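Local coordinates for protein rhamnonate dehydratase (Gibberella zeae PH-1, PDB 3FXG) that probably catalyses the magnesium-dependent dehydration of L-rhamnonate to a 2-keto-3-deoxy sugar acid, as a member of the enolase superfamily, at residues P171-A176 / R207-A212; L188-D193 / L199-E204. All blocks are in the same frame, centred on the assembly; numbering follows the deposited sequence.

Contact 1 of 2, residues P171-A176 / R207-A212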
loop_
_atom_site.group_PDB
_atom_site.type_symbol
_atom_site.label_atom_id
_atom_site.label_comp_id
_atom_site.label_asym_id
_atom_site.label_seq_id
_atom_site.Cartn_x
_atom_site.Cartn_y
_atom_site.Cartn_z
ATOM N N PRO A 171 -7.770 -24.443 -34.529
ATOM C CA PRO A 171 -8.688 -23.591 -35.287
ATOM C C PRO A 171 -10.118 -24.102 -35.456
ATOM O O PRO A 171 -10.982 -23.367 -35.935
ATOM C CB PRO A 171 -7.975 -23.446 -36.624
ATOM C CG PRO A 171 -7.381 -24.798 -36.803
ATOM C CD PRO A 171 -6.799 -25.092 -35.429
ATOM N N GLU A 172 -10.379 -25.343 -35.065
ATOM C CA GLU A 172 -11.722 -25.898 -35.233
ATOM C C GLU A 172 -12.372 -26.393 -33.942
ATOM O O GLU A 172 -12.377 -27.589 -33.660
ATOM C CB GLU A 172 -11.681 -27.045 -36.248
ATOM C CG GLU A 172 -11.159 -26.661 -37.634
ATOM C CD GLU A 172 -12.089 -25.723 -38.383
ATOM O OE1 GLU A 172 -13.296 -25.693 -38.066
ATOM O OE2 GLU A 172 -11.616 -25.024 -39.303
ATOM N N PRO A 173 -12.945 -25.478 -33.147
ATOM C CA PRO A 173 -13.587 -25.890 -31.895
ATOM C C PRO A 173 -14.754 -26.865 -32.069
ATOM O O PRO A 173 -15.075 -27.603 -31.141
ATOM C CB PRO A 173 -14.004 -24.562 -31.262
ATOM C CG PRO A 173 -14.194 -23.663 -32.437
ATOM C CD PRO A 173 -13.030 -24.019 -33.325
ATOM N N THR A 174 -15.393 -26.875 -33.240
ATOM C CA THR A 174 -16.499 -27.810 -33.461
ATOM C C THR A 174 -15.950 -29.235 -33.469
ATOM O O THR A 174 -16.635 -30.177 -33.076
ATOM C CB THR A 174 -17.248 -27.553 -34.803
ATOM O OG1 THR A 174 -16.314 -27.540 -35.888
ATOM C CG2 THR A 174 -18.004 -26.228 -34.757
ATOM N N ALA A 175 -14.705 -29.386 -33.914
ATOM C CA ALA A 175 -14.061 -30.696 -33.952
ATOM C C ALA A 175 -13.717 -31.129 -32.528
ATOM O O ALA A 175 -13.898 -32.289 -32.158
ATOM C CB ALA A 175 -12.801 -30.639 -34.805
ATOM N N ALA A 176 -13.224 -30.188 -31.729
ATOM C CA ALA A 176 -12.882 -30.479 -30.344
ATOM C C ALA A 176 -14.135 -30.980 -29.629
ATOM O O ALA A 176 -14.108 -31.988 -28.921
ATOM C CB ALA A 176 -12.358 -29.220 -29.662
ATOM N N ARG A 207 -16.953 -14.513 -32.673
ATOM C CA ARG A 207 -18.408 -14.619 -32.737
ATOM C C ARG A 207 -18.803 -15.812 -33.602
ATOM O O ARG A 207 -19.738 -16.546 -33.278
ATOM C CB ARG A 207 -19.014 -13.349 -33.336
ATOM C CG ARG A 207 -20.534 -13.331 -33.314
ATOM C CD ARG A 207 -21.091 -12.441 -34.414
ATOM N NE ARG A 207 -20.819 -12.993 -35.740
ATOM C CZ ARG A 207 -21.351 -14.119 -36.211
ATOM N NH1 ARG A 207 -22.195 -14.825 -35.468
ATOM N NH2 ARG A 207 -21.038 -14.541 -37.429
ATOM N N LYS A 208 -18.082 -15.997 -34.703
ATOM C CA LYS A 208 -18.349 -17.092 -35.627
ATOM C C LYS A 208 -18.187 -18.438 -34.931
ATOM O O LYS A 208 -18.997 -19.347 -35.111
ATOM C CB LYS A 208 -17.402 -17.005 -36.828
ATOM C CG LYS A 208 -17.654 -18.065 -37.889
ATOM C CD LYS A 208 -16.801 -17.849 -39.135
ATOM C CE LYS A 208 -17.224 -16.603 -39.910
ATOM N NZ LYS A 208 -16.985 -15.331 -39.166
ATOM N N HIS A 209 -17.138 -18.563 -34.127
ATOM C CA HIS A 209 -16.898 -19.805 -33.410
ATOM C C HIS A 209 -17.965 -20.044 -32.351
ATOM O O HIS A 209 -18.459 -21.162 -32.202
ATOM C CB HIS A 209 -15.509 -19.781 -32.778
ATOM C CG HIS A 209 -14.411 -20.088 -33.746
ATOM N ND1 HIS A 209 -13.293 -19.295 -33.886
ATOM C CD2 HIS A 209 -14.260 -21.108 -34.624
ATOM C CE1 HIS A 209 -12.502 -19.812 -34.809
ATOM N NE2 HIS A 209 -13.065 -20.913 -35.273
ATOM N N ARG A 210 -18.327 -18.992 -31.624
ATOM C CA ARG A 210 -19.354 -19.110 -30.594
ATOM C C ARG A 210 -20.657 -19.556 -31.247
ATOM O O ARG A 210 -21.390 -20.381 -30.703
ATOM C CB ARG A 210 -19.564 -17.766 -29.884
ATOM C CG ARG A 210 -20.807 -17.712 -28.993
ATOM C CD ARG A 210 -20.819 -18.835 -27.969
ATOM N NE ARG A 210 -19.800 -18.668 -26.936
ATOM C CZ ARG A 210 -19.270 -19.670 -26.240
ATOM N NH1 ARG A 210 -19.657 -20.921 -26.474
ATOM N NH2 ARG A 210 -18.358 -19.421 -25.304
ATOM N N GLU A 211 -20.932 -19.000 -32.421
ATOM C CA GLU A 211 -22.139 -19.334 -33.164
ATOM C C GLU A 211 -22.098 -20.808 -33.563
ATOM O O GLU A 211 -23.095 -21.520 -33.458
ATOM C CB GLU A 211 -22.236 -18.458 -34.418
ATOM C CG GLU A 211 -23.514 -18.639 -35.227
ATOM C CD GLU A 211 -23.502 -17.844 -36.528
ATOM O OE1 GLU A 211 -24.560 -17.771 -37.193
ATOM O OE2 GLU A 211 -22.438 -17.296 -36.893
ATOM N N ALA A 212 -20.931 -21.262 -34.003
ATOM C CA ALA A 212 -20.759 -22.640 -34.443
ATOM C C ALA A 212 -20.894 -23.709 -33.360
ATOM O O ALA A 212 -21.519 -24.744 -33.589
ATOM C CB ALA A 212 -19.416 -22.789 -35.147
#
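H209 turns its ring toward P171 and P173 through a first torsion of -79°, which sets CG anti to its own carbonyl carbon and beside the backbone N, while T174 (chi1 53°) places CG2 beside its backbone N and within touch of A212. The imidazole leaves helix 195-213 and crosses the P173 ring at about a right angle. Its CD2 lies 3.4 Å from P173 CG and equally close to P173 CD, so one ring carbon rests against two carbons of the proline. At the far end of the imidazole, NE2 donates a weak hydrogen bond to the carbonyl of P171, with H209 NE2 and P171 O 3.3 Å apart and bent to 133° at the hydrogen. One turn after H209 on helix 195-213, A212 CB meets T174 CG2 at 3.7 Å, a methyl-to-methyl touch. E172 is the N-cap of helix 173-179; E172 O accepts from A175 N at 3.0 Å in the first turn of the helix, the turn in which P173 and T174 sit. On helix 195-213, R207 grips E211 with both terminal nitrogens on one oxygen, R207 NH1 lying 2.9 Å from E211 OE2, and R207 also pairs with E204. Around the join, F205 meets the H209 ring edge-to-face, V186 of strand 184-187 touches both P173 and H209, and V213 packs on P173 and T174. The contact thus joins the first two helices that follow strands 163-169 and 184-187 in the barrel domain, at its surface. Chemically it is mostly apolar packing with a single weak polar link; that link, if real, would need a hydrogen on H209 NE2, and the E172 carboxylate, near but not touching, might mildly favour protonation of an imidazole whose charge remains undecided.

Contact 2 of 2, residues L188-D193 / L199-E204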
loop_
_atom_site.group_PDB
_atom_site.type_symbol
_atom_site.label_atom_id
_atom_site.label_comp_id
_atom_site.label_asym_id
_atom_site.label_seq_id
_atom_site.Cartn_x
_atom_site.Cartn_y
_atom_site.Cartn_z
ATOM N N LEU A 188 -6.018 -16.171 -31.575
ATOM C CA LEU A 188 -6.466 -14.844 -31.991
ATOM C C LEU A 188 -5.716 -14.517 -33.277
ATOM O O LEU A 188 -4.489 -14.572 -33.315
ATOM C CB LEU A 188 -6.129 -13.810 -30.916
ATOM C CG LEU A 188 -6.726 -12.417 -31.117
ATOM C CD1 LEU A 188 -8.218 -12.463 -30.822
ATOM C CD2 LEU A 188 -6.037 -11.427 -30.190
ATOM N N PRO A 189 -6.447 -14.167 -34.346
ATOM C CA PRO A 189 -5.846 -13.845 -35.642
ATOM C C PRO A 189 -5.097 -12.530 -35.859
ATOM O O PRO A 189 -4.081 -12.517 -36.554
ATOM C CB PRO A 189 -7.026 -13.991 -36.601
ATOM C CG PRO A 189 -8.173 -13.507 -35.777
ATOM C CD PRO A 189 -7.919 -14.173 -34.435
ATOM N N PHE A 190 -5.566 -11.432 -35.275
ATOM C CA PHE A 190 -4.905 -10.151 -35.518
ATOM C C PHE A 190 -4.349 -9.427 -34.297
ATOM O O PHE A 190 -4.927 -9.476 -33.213
ATOM C CB PHE A 190 -5.874 -9.253 -36.287
ATOM C CG PHE A 190 -6.500 -9.941 -37.466
ATOM C CD1 PHE A 190 -5.745 -10.231 -38.600
ATOM C CD2 PHE A 190 -7.818 -10.385 -37.409
ATOM C CE1 PHE A 190 -6.290 -10.958 -39.659
ATOM C CE2 PHE A 190 -8.373 -11.113 -38.461
ATOM C CZ PHE A 190 -7.607 -11.400 -39.586
ATOM N N CYS A 191 -3.215 -8.756 -34.496
ATOM C CA CYS A 191 -2.534 -8.025 -33.432
ATOM C C CYS A 191 -3.005 -6.572 -33.335
ATOM O O CYS A 191 -3.703 -6.075 -34.215
ATOM C CB CYS A 191 -1.018 -8.064 -33.661
ATOM S SG CYS A 191 -0.429 -6.973 -34.982
ATOM N N PRO A 192 -2.622 -5.872 -32.254
ATOM C CA PRO A 192 -3.013 -4.474 -32.045
ATOM C C PRO A 192 -2.650 -3.515 -33.180
ATOM O O PRO A 192 -3.363 -2.543 -33.427
ATOM C CB PRO A 192 -2.308 -4.113 -30.738
ATOM C CG PRO A 192 -2.294 -5.416 -29.999
ATOM C CD PRO A 192 -1.886 -6.386 -31.084
ATOM N N ASP A 193 -1.547 -3.784 -33.870
ATOM C CA ASP A 193 -1.123 -2.912 -34.958
ATOM C C ASP A 193 -2.077 -2.895 -36.147
ATOM O O ASP A 193 -1.917 -2.092 -37.064
ATOM C CB ASP A 193 0.289 -3.281 -35.412
ATOM C CG ASP A 193 1.336 -2.917 -34.379
ATOM O OD1 ASP A 193 1.371 -1.740 -33.960
ATOM O OD2 ASP A 193 2.122 -3.799 -33.984
ATOM N N LEU A 199 -9.391 -5.284 -34.747
ATOM C CA LEU A 199 -10.178 -5.603 -33.561
ATOM C C LEU A 199 -11.561 -6.088 -33.967
ATOM O O LEU A 199 -12.067 -7.068 -33.419
ATOM C CB LEU A 199 -10.291 -4.377 -32.644
ATOM C CG LEU A 199 -10.894 -4.603 -31.250
ATOM C CD1 LEU A 199 -10.491 -3.465 -30.327
ATOM C CD2 LEU A 199 -12.403 -4.709 -31.339
ATOM N N ARG A 200 -12.177 -5.408 -34.930
ATOM C CA ARG A 200 -13.499 -5.821 -35.381
ATOM C C ARG A 200 -13.413 -7.224 -35.972
ATOM O O ARG A 200 -14.290 -8.056 -35.748
ATOM C CB ARG A 200 -14.055 -4.841 -36.420
ATOM C CG ARG A 200 -14.511 -3.508 -35.832
ATOM C CD ARG A 200 -15.372 -2.734 -36.823
ATOM N NE ARG A 200 -14.617 -2.290 -37.988
ATOM C CZ ARG A 200 -13.794 -1.245 -37.994
ATOM N NH1 ARG A 200 -13.145 -0.920 -39.105
ATOM N NH2 ARG A 200 -13.630 -0.519 -36.895
ATOM N N LYS A 201 -12.344 -7.487 -36.716
ATOM C CA LYS A 201 -12.146 -8.797 -37.324
ATOM C C LYS A 201 -11.944 -9.868 -36.256
ATOM O O LYS A 201 -12.439 -10.988 -36.392
ATOM C CB LYS A 201 -10.954 -8.752 -38.283
ATOM C CG LYS A 201 -11.241 -7.916 -39.533
ATOM C CD LYS A 201 -9.976 -7.513 -40.277
ATOM C CE LYS A 201 -9.298 -8.692 -40.942
ATOM N NZ LYS A 201 -8.072 -8.252 -41.672
ATOM N N ASN A 202 -11.221 -9.527 -35.192
ATOM C CA ASN A 202 -11.001 -10.475 -34.102
ATOM C C ASN A 202 -12.340 -10.823 -33.459
ATOM O O ASN A 202 -12.619 -11.985 -33.176
ATOM C CB ASN A 202 -10.077 -9.885 -33.032
ATOM C CG ASN A 202 -8.610 -10.088 -33.346
ATOM O OD1 ASN A 202 -8.230 -11.086 -33.959
ATOM N ND2 ASN A 202 -7.771 -9.154 -32.905
ATOM N N VAL A 203 -13.164 -9.805 -33.226
ATOM C CA VAL A 203 -14.467 -10.012 -32.611
ATOM C C VAL A 203 -15.347 -10.903 -33.483
ATOM O O VAL A 203 -15.981 -11.836 -32.987
ATOM C CB VAL A 203 -15.189 -8.665 -32.367
ATOM C CG1 VAL A 203 -16.599 -8.914 -31.829
ATOM C CG2 VAL A 203 -14.391 -7.819 -31.381
ATOM N N GLU A 204 -15.380 -10.608 -34.780
ATOM C CA GLU A 204 -16.184 -11.383 -35.725
ATOM C C GLU A 204 -15.715 -12.832 -35.762
ATOM O O GLU A 204 -16.522 -13.756 -35.861
ATOM C CB GLU A 204 -16.088 -10.763 -37.123
ATOM C CG GLU A 204 -16.803 -11.546 -38.221
ATOM C CD GLU A 204 -18.223 -11.940 -37.843
ATOM O OE1 GLU A 204 -18.891 -11.172 -37.117
ATOM O OE2 GLU A 204 -18.677 -13.015 -38.287
#
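F190 lies opposite N202 with their CA atoms 6.3 Å apart, and its extended backbone (phi -120°, psi 145°) turns both its N-H and its C=O to the N202 amide on helix 195-213. OD1 of N202 accepts from F190 N at 3.0 Å, in the carbonyl plane and on a lone pair. The other end of the amide gives a nearly straight bond (175°), N202 ND2 to F190 O at 2.9 Å; this donor arrives from above the carbonyl plane of F190. One side chain therefore satisfies both backbone polar groups of F190, and two bonds fix its flip. ND2 bonds also to Y231 OH. OD1 is tightly hemmed in, with P189 CG only 3.0 Å from N202 OD1, while the L188 side chain crosses that of N202 at about a right angle, L188 CD1 lying 3.5 Å from N202 CG. The F190 ring is held between P189 CB on one face and K201 on the other. A bend at chi3 carries the lysine chain over the ring, where CE makes a CH-pi contact and NZ a cation-pi contact, K201 NZ lying 4.1 Å from the F190 ring centroid. The loop runs from strand 184-187 into helix 195-213: L188 bonds through its backbone to D222, a magnesium ligand at the end of strand 219-222, and rests its side chain on L235 of helix 229-238.

How the contacts relate
Going from the N terminus, the chain leaves strand 163-169, passes through 171-176 at the start of helix 173-179, and crosses into strand 184-187. The loop 188-193 then leads into helix 195-213, whose residues 199-204 close the short loop of contact 2. The same helix runs on to 207-212, which returns to 171-176 and closes the longer loop of contact 1. Contact 2 thus lies wholly within the span of contact 1, and the two do not cross. Their centres are 16 Å apart, and helix 195-213 serves both: contact 2 ties it to the loop before it, contact 1 to helix 173-179.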